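Long-range contacts in ribokinase (Giardia lamblia, PDB 6WHJ), which probably phosphorylates D-ribose at O-5 with ATP and a divalent cation, most likely magnesium, yielding D-ribose 5-phosphate: residues N16-W21 and A38-G43; V20-D25 and I103-S108; V10-Y15 and F63-V68; K91-A96 and E117-M122; Q48-G53 and R82-P87. All blocks are in the same frame, centred on the assembly; numbering follows the deposited sequence.

Contact 1: residues N16-W21 and A38-G43; sequences NRDLVW and ASSHGG. With EDO (1,2-ethanediol), chain F.
Ser39 OG receives two N-H groups of the Arg17 guanidinium. Arg17 NE donates to Ser39 OG at 2.6 Å, with the oxygen at the edge of the planar group and tilted slightly from its plane; a weak bond from Arg17 NH2 reaches the same OG at 2.9 Å. A bend at chi2 (54°) lays Arg17 CD against Ser40 O. The remaining guanidinium nitrogen, NH1, forms a salt bridge with Glu76. Arg17 NH1 also lies 3.8 Å from His41 CE1, in a ring turned 65° from the guanidinium; His41 ND1 is hydrogen-bonded to Tyr15 OH. The backbones form an antiparallel beta hairpin of strands 16-22 and 32-42, part of the small sheet that serves as the lid in ribokinases. Asp18 with Ser40 and Val20 with Ala38 are hydrogen-bonded pairs, with Asp18 N to Ser40 O at 2.7 Å and Ala38 N to Val20 O at 2.8 Å. Leu19 turns its backbone to Ala101 and Ile103 of strand 99-105 instead. On the face bearing Asn16 and Asp18, O2 of an ethanediol, probably from the crystallisation liquor, accepts from Asn16 ND2 at 3.2 Å, weakly from Gly43 N, and donates to Asp18 OD1 at 3.1 Å. The diol is also bonded to Glu146, consistent with the predicted role of these residues in holding sugar. The other carboxylate oxygen, Asp18 OD2, rests 3.4 Å from Gly42 CA.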
# COMPACT_ATOMS: atom_id res chain seq x y z
N ASN B 16 -9.70 5.78 -7.90
CA ASN B 16 -8.93 4.94 -6.99
C ASN B 16 -8.96 5.56 -5.60
O ASN B 16 -8.78 6.78 -5.46
CB ASN B 16 -7.47 4.80 -7.45
CG ASN B 16 -7.33 4.14 -8.82
OD1 ASN B 16 -7.95 3.12 -9.10
ND2 ASN B 16 -6.50 4.73 -9.67
N ARG B 17 -9.19 4.74 -4.59
CA ARG B 17 -8.95 5.16 -3.22
C ARG B 17 -7.45 5.05 -2.97
O ARG B 17 -6.87 3.95 -3.03
CB ARG B 17 -9.75 4.30 -2.23
CG ARG B 17 -9.65 4.76 -0.78
CD ARG B 17 -10.02 6.21 -0.68
NE ARG B 17 -10.06 6.70 0.70
CZ ARG B 17 -11.16 7.04 1.36
NH1 ARG B 17 -12.35 6.94 0.79
NH2 ARG B 17 -11.06 7.49 2.61
N ASP B 18 -6.80 6.18 -2.72
CA ASP B 18 -5.35 6.21 -2.52
C ASP B 18 -5.03 5.80 -1.09
O ASP B 18 -5.52 6.41 -0.13
CB ASP B 18 -4.82 7.62 -2.80
CG ASP B 18 -4.68 7.92 -4.29
OD1 ASP B 18 -4.76 7.01 -5.13
OD2 ASP B 18 -4.53 9.12 -4.61
N LEU B 19 -4.25 4.73 -0.93
CA LEU B 19 -3.76 4.31 0.39
C LEU B 19 -2.26 4.59 0.44
O LEU B 19 -1.48 3.91 -0.23
CB LEU B 19 -4.08 2.85 0.66
CG LEU B 19 -5.54 2.45 0.41
CD1 LEU B 19 -5.71 0.94 0.48
CD2 LEU B 19 -6.40 3.14 1.42
N VAL B 20 -1.87 5.55 1.27
CA VAL B 20 -0.57 6.20 1.18
C VAL B 20 0.16 6.05 2.51
O VAL B 20 -0.41 6.33 3.57
CB VAL B 20 -0.71 7.70 0.82
CG1 VAL B 20 0.65 8.37 0.77
CG2 VAL B 20 -1.40 7.84 -0.52
N TRP B 21 1.41 5.61 2.44
CA TRP B 21 2.29 5.55 3.60
C TRP B 21 3.47 6.49 3.39
O TRP B 21 4.14 6.44 2.35
CB TRP B 21 2.79 4.12 3.86
CG TRP B 21 1.74 3.18 4.38
CD1 TRP B 21 1.52 2.83 5.68
CD2 TRP B 21 0.77 2.46 3.61
NE1 TRP B 21 0.48 1.95 5.77
CE2 TRP B 21 -0.00 1.70 4.51
CE3 TRP B 21 0.48 2.39 2.24
CZ2 TRP B 21 -1.06 0.89 4.09
CZ3 TRP B 21 -0.56 1.58 1.83
CH2 TRP B 21 -1.32 0.84 2.75
N ALA B 38 -2.16 7.66 5.36
CA ALA B 38 -3.26 8.55 5.04
C ALA B 38 -4.07 7.97 3.88
O ALA B 38 -3.51 7.39 2.94
CB ALA B 38 -2.76 9.95 4.69
N SER B 39 -5.38 8.13 3.95
CA SER B 39 -6.31 7.65 2.93
C SER B 39 -7.00 8.82 2.25
O SER B 39 -7.46 9.75 2.92
CB SER B 39 -7.34 6.72 3.57
OG SER B 39 -8.36 6.42 2.65
N SER B 40 -7.10 8.77 0.93
CA SER B 40 -7.62 9.93 0.20
C SER B 40 -8.15 9.50 -1.17
O SER B 40 -7.83 8.43 -1.68
CB SER B 40 -6.57 11.02 0.07
OG SER B 40 -5.70 10.75 -1.00
N HIS B 41 -8.98 10.38 -1.74
CA HIS B 41 -9.54 10.17 -3.07
C HIS B 41 -8.48 10.32 -4.16
O HIS B 41 -7.67 11.25 -4.13
CB HIS B 41 -10.67 11.18 -3.31
CG HIS B 41 -11.85 10.97 -2.43
ND1 HIS B 41 -12.47 9.74 -2.28
CD2 HIS B 41 -12.51 11.82 -1.61
CE1 HIS B 41 -13.47 9.86 -1.43
NE2 HIS B 41 -13.51 11.11 -1.00
N GLY B 42 -8.49 9.42 -5.11
CA GLY B 42 -7.56 9.46 -6.22
C GLY B 42 -8.20 8.95 -7.50
O GLY B 42 -9.41 9.06 -7.70
N GLY B 43 -7.37 8.40 -8.37
CA GLY B 43 -7.79 8.05 -9.71
C GLY B 43 -7.58 9.23 -10.63
O GLY B 43 -8.07 10.33 -10.35
C1 EDO F . -3.24 8.21 -9.55
O1 EDO F . -2.63 7.04 -10.12
C2 EDO F . -3.74 7.91 -8.14
O2 EDO F . -4.39 6.63 -8.16

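Contact 2: residues V20-D25 and I103-S108; sequences VWYVKD and IYVAES
Val20, Trp21 and Tyr22 pair in parallel with Ile103, Tyr104 and Val105, joining strands 16-22 and 99-105 in the middle of the lid sheet of this ribokinase. Three nearly straight backbone hydrogen bonds alternate across the strands: Trp21 N to Ile103 O (2.8 Å), Val105 N to Trp21 O and Val23 N to Val105 O. Past the strands a fourth, Glu107 N to Lys24 O at 3.1 Å, approaches from above the carbonyl plane. Apolar packing fills the face of Val20, Tyr22, Ile103 and Val105. Val20 CG2 meets Ile103 CB, and its CG1 lies 3.7 Å from Val105 CG2. The Tyr22 ring runs alongside Val105, its CD2 3.8 Å from Val105 CB. The aromatic pair on the reverse face serves the dimer: the Trp21 ring offers its edge, CE3, to Ile103 O at 3.6 Å, while its NE1 bonds to Asn100 of the second subunit. Tyr104 stacks on Tyr104 of that subunit and gives its OH to a hydrogen bond with Gly102 there. At the tip Lys24 and Glu107 lie side by side without a salt bridge: Glu107 OE1 approaches Lys24 CG at 3.3 Å but stays 5.9 Å from Lys24 NZ.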
# COMPACT_ATOMS: atom_id res chain seq x y z
N VAL B 20 -1.87 5.55 1.27
CA VAL B 20 -0.57 6.20 1.18
C VAL B 20 0.16 6.05 2.51
O VAL B 20 -0.41 6.33 3.57
CB VAL B 20 -0.71 7.70 0.82
CG1 VAL B 20 0.65 8.37 0.77
CG2 VAL B 20 -1.40 7.84 -0.52
N TRP B 21 1.41 5.61 2.44
CA TRP B 21 2.29 5.55 3.60
C TRP B 21 3.47 6.49 3.39
O TRP B 21 4.14 6.44 2.35
CB TRP B 21 2.79 4.12 3.86
CG TRP B 21 1.74 3.18 4.38
CD1 TRP B 21 1.52 2.83 5.68
CD2 TRP B 21 0.77 2.46 3.61
NE1 TRP B 21 0.48 1.95 5.77
CE2 TRP B 21 -0.00 1.70 4.51
CE3 TRP B 21 0.48 2.39 2.24
CZ2 TRP B 21 -1.06 0.89 4.09
CZ3 TRP B 21 -0.56 1.58 1.83
CH2 TRP B 21 -1.32 0.84 2.75
N TYR B 22 3.74 7.33 4.39
CA TYR B 22 4.84 8.29 4.34
C TYR B 22 6.01 7.71 5.11
O TYR B 22 5.89 7.44 6.31
CB TYR B 22 4.42 9.65 4.90
CG TYR B 22 3.39 10.32 4.03
CD1 TYR B 22 2.03 10.04 4.16
CD2 TYR B 22 3.78 11.22 3.04
CE1 TYR B 22 1.09 10.65 3.34
CE2 TYR B 22 2.85 11.82 2.21
CZ TYR B 22 1.51 11.54 2.36
OH TYR B 22 0.60 12.15 1.52
N VAL B 23 7.12 7.50 4.42
CA VAL B 23 8.31 6.86 4.97
C VAL B 23 9.49 7.79 4.78
O VAL B 23 9.46 8.71 3.97
CB VAL B 23 8.57 5.49 4.30
CG1 VAL B 23 7.43 4.55 4.58
CG2 VAL B 23 8.71 5.68 2.79
N LYS B 24 10.55 7.53 5.55
CA LYS B 24 11.79 8.26 5.34
C LYS B 24 12.37 7.95 3.97
O LYS B 24 12.67 8.85 3.18
CB LYS B 24 12.81 7.92 6.43
CG LYS B 24 12.67 8.69 7.72
CD LYS B 24 13.83 8.33 8.66
CE LYS B 24 13.59 8.82 10.08
NZ LYS B 24 14.67 8.37 11.02
N ASP B 25 12.54 6.66 3.69
CA ASP B 25 13.00 6.18 2.40
C ASP B 25 12.20 4.94 2.03
O ASP B 25 11.62 4.28 2.88
CB ASP B 25 14.49 5.88 2.41
CG ASP B 25 15.32 7.13 2.48
OD1 ASP B 25 15.34 7.87 1.46
OD2 ASP B 25 15.92 7.40 3.55
N ILE B 103 0.56 3.36 -2.01
CA ILE B 103 1.54 4.38 -2.36
C ILE B 103 2.54 4.54 -1.22
O ILE B 103 2.15 4.62 -0.05
CB ILE B 103 0.84 5.72 -2.67
CG1 ILE B 103 -0.14 5.54 -3.84
CG2 ILE B 103 1.86 6.82 -2.96
CD1 ILE B 103 -0.90 6.78 -4.23
N TYR B 104 3.82 4.55 -1.57
CA TYR B 104 4.90 4.95 -0.67
C TYR B 104 5.44 6.31 -1.11
O TYR B 104 5.79 6.50 -2.28
CB TYR B 104 6.06 3.95 -0.67
CG TYR B 104 5.75 2.54 -0.23
CD1 TYR B 104 4.60 2.23 0.48
CD2 TYR B 104 6.65 1.51 -0.51
CE1 TYR B 104 4.34 0.93 0.89
CE2 TYR B 104 6.41 0.23 -0.11
CZ TYR B 104 5.26 -0.07 0.59
OH TYR B 104 5.05 -1.37 0.97
N VAL B 105 5.49 7.25 -0.17
CA VAL B 105 6.06 8.57 -0.42
C VAL B 105 7.29 8.71 0.47
O VAL B 105 7.19 8.65 1.70
CB VAL B 105 5.04 9.68 -0.15
CG1 VAL B 105 5.62 11.02 -0.52
CG2 VAL B 105 3.76 9.41 -0.94
N ALA B 106 8.46 8.85 -0.16
CA ALA B 106 9.70 9.08 0.57
C ALA B 106 9.81 10.56 0.93
O ALA B 106 9.08 11.41 0.41
CB ALA B 106 10.91 8.64 -0.24
N GLU B 107 10.73 10.87 1.86
CA GLU B 107 10.94 12.26 2.25
C GLU B 107 11.50 13.10 1.12
O GLU B 107 11.42 14.33 1.18
CB GLU B 107 11.89 12.36 3.45
CG GLU B 107 11.31 11.90 4.78
CD GLU B 107 12.36 11.82 5.87
OE1 GLU B 107 11.98 11.89 7.06
OE2 GLU B 107 13.57 11.71 5.54
N SER B 108 12.03 12.47 0.07
CA SER B 108 12.44 13.21 -1.11
C SER B 108 11.25 13.70 -1.92
O SER B 108 11.40 14.62 -2.73
CB SER B 108 13.36 12.33 -1.97
OG SER B 108 12.71 11.15 -2.41

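Contact 3: residues V10-Y15 and F63-V68; sequences VIIGSY and FFVGAV
Phe64 turns the edge of its ring to Tyr15 N, and the carbonyl oxygens of Ile11, Gly13 and Ser14 lie obliquely round CD1, CE1 and CZ: Phe64 CD1 is 3.5 Å from Ile11 O, and Phe64 CZ is 3.6 Å from Gly13 O. One face of the ring carries Gly66 N above its centre, and the Tyr81 ring of helix 72-84 meets Phe64 with nearly parallel planes. CG of Phe64 anti to its backbone N (chi1 176°) starts the ring toward the 13-15 loop. The Phe63 ring presents its edge to Val10 CG1, and the Tyr15 ring is met obliquely by Val68 CG1, 4.0 Å from Tyr15 CD2. Between the strands run three backbone hydrogen bonds: Ile11 N to Phe63 O, Val65 N to Ile11 O at 2.7 Å, and Gly13 N to Val65 O. Beyond Gly13 the two segments separate and water takes over. One molecule links Gly13 O to Ala67 N, the second Tyr15 O to Ala67 O, with 3.0 Å from that water to Tyr15 O. Helix 44-55 covers the face of Ile11 and Phe64, helix 131-135 that of Val10, Ile12 and Val65. Neighbouring parallel strands 9-12 and 62-69, joined through helix 44-55 with the lid hairpin inserted before it, belong to the alpha/beta core of the ribokinase fold.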
# COMPACT_ATOMS: atom_id res chain seq x y z
N VAL B 10 -16.77 15.94 -20.38
CA VAL B 10 -17.05 14.57 -19.98
C VAL B 10 -15.71 13.88 -19.74
O VAL B 10 -14.85 13.85 -20.64
CB VAL B 10 -17.89 13.83 -21.05
CG1 VAL B 10 -18.17 12.39 -20.64
CG2 VAL B 10 -19.18 14.56 -21.34
N ILE B 11 -15.50 13.36 -18.54
CA ILE B 11 -14.25 12.68 -18.19
C ILE B 11 -14.57 11.20 -17.98
O ILE B 11 -15.33 10.85 -17.07
CB ILE B 11 -13.58 13.28 -16.95
CG1 ILE B 11 -13.36 14.79 -17.10
CG2 ILE B 11 -12.26 12.59 -16.66
CD1 ILE B 11 -14.45 15.61 -16.46
N ILE B 12 -14.02 10.35 -18.84
CA ILE B 12 -14.22 8.91 -18.76
C ILE B 12 -12.93 8.32 -18.21
O ILE B 12 -11.93 8.25 -18.93
CB ILE B 12 -14.56 8.31 -20.13
CG1 ILE B 12 -15.69 9.10 -20.80
CG2 ILE B 12 -14.96 6.87 -19.97
CD1 ILE B 12 -15.86 8.77 -22.29
N GLY B 13 -12.95 7.88 -16.96
CA GLY B 13 -11.74 7.32 -16.39
C GLY B 13 -11.93 6.74 -15.00
O GLY B 13 -13.04 6.39 -14.59
N SER B 14 -10.83 6.67 -14.27
CA SER B 14 -10.76 5.85 -13.08
C SER B 14 -11.06 6.63 -11.81
O SER B 14 -10.87 7.85 -11.73
CB SER B 14 -9.38 5.23 -12.96
OG SER B 14 -8.42 6.27 -12.88
N TYR B 15 -11.54 5.90 -10.80
CA TYR B 15 -11.49 6.35 -9.42
C TYR B 15 -10.70 5.31 -8.63
O TYR B 15 -11.01 4.12 -8.70
CB TYR B 15 -12.88 6.53 -8.78
CG TYR B 15 -12.73 6.76 -7.29
CD1 TYR B 15 -12.39 8.01 -6.80
CD2 TYR B 15 -12.84 5.71 -6.37
CE1 TYR B 15 -12.20 8.23 -5.46
CE2 TYR B 15 -12.65 5.93 -5.01
CZ TYR B 15 -12.33 7.20 -4.57
OH TYR B 15 -12.14 7.46 -3.22
N PHE B 63 -18.74 16.39 -16.02
CA PHE B 63 -19.48 15.14 -15.94
C PHE B 63 -18.46 14.01 -15.83
O PHE B 63 -17.60 13.88 -16.71
CB PHE B 63 -20.40 14.95 -17.16
CG PHE B 63 -21.39 13.82 -17.03
CD1 PHE B 63 -22.50 13.94 -16.21
CD2 PHE B 63 -21.25 12.65 -17.77
CE1 PHE B 63 -23.42 12.91 -16.10
CE2 PHE B 63 -22.16 11.62 -17.66
CZ PHE B 63 -23.24 11.75 -16.83
N PHE B 64 -18.52 13.24 -14.75
CA PHE B 64 -17.56 12.16 -14.55
C PHE B 64 -18.22 10.83 -14.88
O PHE B 64 -19.35 10.56 -14.46
CB PHE B 64 -17.01 12.16 -13.12
CG PHE B 64 -16.09 10.99 -12.83
CD1 PHE B 64 -14.97 10.77 -13.63
CD2 PHE B 64 -16.31 10.15 -11.74
CE1 PHE B 64 -14.12 9.71 -13.37
CE2 PHE B 64 -15.45 9.09 -11.48
CZ PHE B 64 -14.36 8.87 -12.29
N VAL B 65 -17.51 10.00 -15.64
CA VAL B 65 -17.97 8.67 -16.02
C VAL B 65 -16.95 7.67 -15.49
O VAL B 65 -15.79 7.70 -15.91
CB VAL B 65 -18.11 8.53 -17.54
CG1 VAL B 65 -18.67 7.16 -17.89
CG2 VAL B 65 -18.97 9.67 -18.10
N GLY B 66 -17.38 6.81 -14.57
CA GLY B 66 -16.50 5.83 -13.97
C GLY B 66 -17.28 4.74 -13.27
O GLY B 66 -18.50 4.84 -13.10
N ALA B 67 -16.57 3.70 -12.85
CA ALA B 67 -17.16 2.55 -12.18
C ALA B 67 -16.42 2.26 -10.88
O ALA B 67 -15.18 2.30 -10.83
CB ALA B 67 -17.15 1.31 -13.07
N VAL B 68 -17.19 2.00 -9.82
CA VAL B 68 -16.69 1.66 -8.49
C VAL B 68 -17.46 0.45 -7.98
O VAL B 68 -18.49 0.06 -8.54
CB VAL B 68 -16.81 2.84 -7.50
CG1 VAL B 68 -16.04 4.06 -8.01
CG2 VAL B 68 -18.29 3.18 -7.25
O HOH W 1 -13.73 3.92 -13.47
O HOH W 2 -13.07 2.00 -8.70

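Contact 4: residues K91-A96 and E117-M122; sequences KQVSGA and EGANGM
Val93 and Ala96 pack on Ala119 and Met122 at the junction between the large alpha/beta domain and the lid of this PfkB-family kinase. The chain leaves the edge strand 91-93 here to enter the lid, and returns from lid strand 111-116 as a 3-10 turn at 119-122. No hydrogen bond links the two segments; the contact is apolar, though just past it the backbone of Pro97 bonds to Ala119. Ala96 points at the turn: its CB comes to 3.4 Å from Gly118 C and equally near Ala119 N, against the peptide joining those residues. Val93 adds a second point, CG2 lying 3.8 Å from Ala119 CB, with Met122 CB a little farther off. Leu127 touches Val93 from beyond the turn. The turn holds its own shape. Gly118, with positive phi (56°), leads into it; Asn120 N bonds to Glu117 O, Gly121 N to Gly118 O at 2.9 Å, and Met122 N to Ala119 O at 3.0 Å. Asn120, which makes no contact with 91-96, donates through ND2 to Tyr15 O, tying the turn to the loop after strand 9-12, and makes a weak bond to Glu117 O. Met122, the last residue of the turn, completes the contact. Its chain bends at chi2 (77°), which sets Met122 SD 4.0 Å from Ala96 CB, and then runs on extended to CE. Gly95 has no side chain, and Met122 CE lies directly on its backbone, 3.5 Å from Gly95 CA.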
# COMPACT_ATOMS: atom_id res chain seq x y z
N LYS B 91 -21.20 4.25 -12.01
CA LYS B 91 -21.90 2.99 -11.88
C LYS B 91 -21.25 2.14 -10.79
O LYS B 91 -20.03 1.94 -10.80
CB LYS B 91 -21.89 2.26 -13.22
CG LYS B 91 -22.69 2.96 -14.34
CD LYS B 91 -24.09 3.43 -13.93
CE LYS B 91 -24.68 4.30 -15.05
NZ LYS B 91 -26.00 4.95 -14.76
N GLN B 92 -22.05 1.61 -9.87
CA GLN B 92 -21.54 0.71 -8.84
C GLN B 92 -21.74 -0.74 -9.29
O GLN B 92 -22.88 -1.14 -9.56
CB GLN B 92 -22.21 0.97 -7.50
CG GLN B 92 -21.66 2.21 -6.82
CD GLN B 92 -22.14 2.39 -5.39
OE1 GLN B 92 -23.25 2.85 -5.13
NE2 GLN B 92 -21.27 2.03 -4.44
N VAL B 93 -20.66 -1.51 -9.34
CA VAL B 93 -20.67 -2.88 -9.86
C VAL B 93 -20.24 -3.85 -8.76
O VAL B 93 -19.52 -3.49 -7.83
CB VAL B 93 -19.75 -3.05 -11.10
CG1 VAL B 93 -20.15 -2.08 -12.20
CG2 VAL B 93 -18.31 -2.85 -10.72
N SER B 94 -20.70 -5.09 -8.87
CA SER B 94 -20.39 -6.12 -7.88
C SER B 94 -19.24 -7.03 -8.30
O SER B 94 -18.83 -7.89 -7.51
CB SER B 94 -21.62 -6.98 -7.57
OG SER B 94 -22.22 -7.45 -8.77
N GLY B 95 -18.74 -6.88 -9.53
CA GLY B 95 -17.71 -7.79 -10.01
C GLY B 95 -16.41 -7.64 -9.26
O GLY B 95 -15.74 -8.62 -8.93
N ALA B 96 -15.97 -6.40 -9.06
CA ALA B 96 -14.73 -6.09 -8.39
C ALA B 96 -14.99 -5.11 -7.25
O ALA B 96 -16.05 -4.49 -7.19
CB ALA B 96 -13.72 -5.48 -9.38
N GLU B 117 -6.73 -2.01 -10.20
CA GLU B 117 -7.75 -1.29 -10.96
C GLU B 117 -9.14 -1.64 -10.46
O GLU B 117 -10.01 -0.76 -10.38
CB GLU B 117 -7.58 -1.56 -12.45
CG GLU B 117 -7.98 -2.92 -12.91
CD GLU B 117 -8.08 -3.01 -14.42
OE1 GLU B 117 -7.81 -1.99 -15.11
OE2 GLU B 117 -8.46 -4.09 -14.92
N GLY B 118 -9.36 -2.90 -10.07
CA GLY B 118 -10.65 -3.27 -9.50
C GLY B 118 -11.79 -2.92 -10.43
O GLY B 118 -11.76 -3.24 -11.63
N ALA B 119 -12.78 -2.21 -9.89
CA ALA B 119 -13.98 -1.91 -10.65
C ALA B 119 -13.72 -0.99 -11.84
O ALA B 119 -14.57 -0.88 -12.73
CB ALA B 119 -15.04 -1.29 -9.73
N ASN B 120 -12.56 -0.32 -11.88
CA ASN B 120 -12.22 0.46 -13.06
C ASN B 120 -12.13 -0.42 -14.29
O ASN B 120 -12.41 0.04 -15.41
CB ASN B 120 -10.91 1.21 -12.82
CG ASN B 120 -11.05 2.32 -11.79
OD1 ASN B 120 -11.90 3.20 -11.94
ND2 ASN B 120 -10.25 2.26 -10.73
N GLY B 121 -11.82 -1.70 -14.11
CA GLY B 121 -11.76 -2.62 -15.23
C GLY B 121 -13.11 -3.03 -15.80
O GLY B 121 -13.14 -3.67 -16.85
N MET B 122 -14.23 -2.67 -15.14
CA MET B 122 -15.55 -2.97 -15.68
C MET B 122 -16.16 -1.82 -16.47
O MET B 122 -17.25 -2.00 -17.05
CB MET B 122 -16.54 -3.34 -14.57
CG MET B 122 -16.50 -4.79 -14.13
SD MET B 122 -15.11 -5.20 -13.08
CE MET B 122 -15.60 -6.87 -12.62

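Contact 5: residues Q48-G53 and R82-P87; sequences QAIACG and RELGIP
Ile86 gives up the greatest area here, lodging the end of its side chain against the helix at 48-53. Its CD1 lies 3.7 Å from Gly53 CA and 3.8 Å from Ala49 O, with Ile50 CA at 4.0 Å, and so rests on the backbone across one turn of the helix, from Ala49 to Gly53. CG1 is anti to the carbonyl carbon (chi1 -56°), and an extended chi2 (178°) carries CD1 out to that surface; Gly53 meets it with bare CA. Ile50 and Leu84 form the second point of contact, tip methyl to branch: Leu84 CD1 lies 3.8 Å from Ile50 CG2 and 4.1 Å from Ile50 CG1, and the two side chains cross at about a right angle. Between Leu84 and Ile86 the helix ends in a Schellman motif at Gly85, whose positive phi turns the chain so that both neighbours face the same partner; Gly85 N bonds back to Arg82 O at 2.9 Å. Tyr81 from the preceding turn touches Ala49, Ile50 and Ile86, and Ala62 of the sheet touches Ile86. Helices 44-55 and 72-84 thus pack as neighbours on one face of the large, mostly parallel sheet, a layered alpha/beta arrangement belonging to the ribokinase fold.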
# COMPACT_ATOMS: atom_id res chain seq x y z
N GLN B 48 -9.18 14.56 -12.26
CA GLN B 48 -9.35 15.56 -13.30
C GLN B 48 -10.78 16.05 -13.38
O GLN B 48 -11.01 17.22 -13.71
CB GLN B 48 -8.90 14.99 -14.65
CG GLN B 48 -7.42 14.95 -14.80
CD GLN B 48 -7.04 14.18 -16.02
OE1 GLN B 48 -7.84 14.05 -16.94
NE2 GLN B 48 -5.79 13.71 -16.07
N ALA B 49 -11.76 15.20 -13.06
CA ALA B 49 -13.14 15.65 -13.01
C ALA B 49 -13.38 16.57 -11.82
O ALA B 49 -14.16 17.52 -11.91
CB ALA B 49 -14.09 14.46 -12.97
N ILE B 50 -12.73 16.29 -10.69
CA ILE B 50 -12.91 17.13 -9.51
C ILE B 50 -12.25 18.49 -9.72
O ILE B 50 -12.80 19.53 -9.34
CB ILE B 50 -12.39 16.39 -8.26
CG1 ILE B 50 -13.29 15.19 -7.97
CG2 ILE B 50 -12.33 17.32 -7.05
CD1 ILE B 50 -12.92 14.34 -6.76
N ALA B 51 -11.08 18.50 -10.37
CA ALA B 51 -10.44 19.77 -10.72
C ALA B 51 -11.31 20.61 -11.64
O ALA B 51 -11.39 21.83 -11.49
CB ALA B 51 -9.07 19.51 -11.34
N CYS B 52 -11.99 19.96 -12.61
CA CYS B 52 -12.93 20.69 -13.45
C CYS B 52 -14.01 21.34 -12.60
O CYS B 52 -14.26 22.55 -12.71
CB CYS B 52 -13.57 19.77 -14.49
SG CYS B 52 -12.53 19.34 -15.91
N GLY B 53 -14.67 20.55 -11.75
CA GLY B 53 -15.75 21.09 -10.93
C GLY B 53 -15.32 22.25 -10.05
O GLY B 53 -16.11 23.18 -9.84
N ARG B 82 -21.69 14.35 -4.74
CA ARG B 82 -22.89 15.12 -4.43
C ARG B 82 -22.54 16.39 -3.66
O ARG B 82 -22.99 17.49 -4.03
CB ARG B 82 -23.89 14.27 -3.63
CG ARG B 82 -24.65 13.24 -4.46
CD ARG B 82 -25.78 12.57 -3.67
NE ARG B 82 -25.30 11.54 -2.73
CZ ARG B 82 -25.17 10.26 -3.05
NH1 ARG B 82 -25.47 9.84 -4.28
NH2 ARG B 82 -24.74 9.38 -2.15
N GLU B 83 -21.72 16.28 -2.62
CA GLU B 83 -21.34 17.48 -1.87
C GLU B 83 -20.59 18.48 -2.74
O GLU B 83 -20.67 19.69 -2.49
CB GLU B 83 -20.51 17.09 -0.64
N LEU B 84 -19.89 18.01 -3.79
CA LEU B 84 -19.20 18.92 -4.69
C LEU B 84 -20.12 19.49 -5.76
O LEU B 84 -19.79 20.51 -6.37
CB LEU B 84 -18.03 18.21 -5.38
CG LEU B 84 -16.79 17.86 -4.54
CD1 LEU B 84 -15.78 17.10 -5.39
CD2 LEU B 84 -16.17 19.09 -3.94
N GLY B 85 -21.27 18.85 -5.99
CA GLY B 85 -22.20 19.31 -7.00
C GLY B 85 -21.79 19.01 -8.43
O GLY B 85 -22.17 19.75 -9.34
N ILE B 86 -21.05 17.93 -8.65
CA ILE B 86 -20.52 17.56 -9.96
C ILE B 86 -21.35 16.40 -10.50
O ILE B 86 -21.30 15.30 -9.94
CB ILE B 86 -19.04 17.19 -9.89
CG1 ILE B 86 -18.22 18.32 -9.26
CG2 ILE B 86 -18.53 16.84 -11.27
CD1 ILE B 86 -16.75 17.99 -9.11
N PRO B 87 -22.09 16.58 -11.59
CA PRO B 87 -22.86 15.47 -12.16
C PRO B 87 -21.95 14.33 -12.58
O PRO B 87 -20.80 14.53 -12.96
CB PRO B 87 -23.55 16.10 -13.37
CG PRO B 87 -23.53 17.57 -13.11
CD PRO B 87 -22.26 17.83 -12.36

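From the N terminus, contact 3 opens first on strand 9-12 and closes at strand 62-69, in the large sheet. Nested inside its loop, contact 1 folds back the lid hairpin. Contact 2 starts from the same strand 16-22 but closes only at 103-108, so it crosses contact 3 and encloses contact 5. Contact 5, opening on helix 44-55, also crosses contact 3 and closes at the end of helix 72-84, pairing two helices over the sheet. Contact 4 opens last, crosses contact 2 and fastens the sheet edge to the chain returning from the lid. The loop after strand 9-12 brings contacts 1, 3 and 4 together.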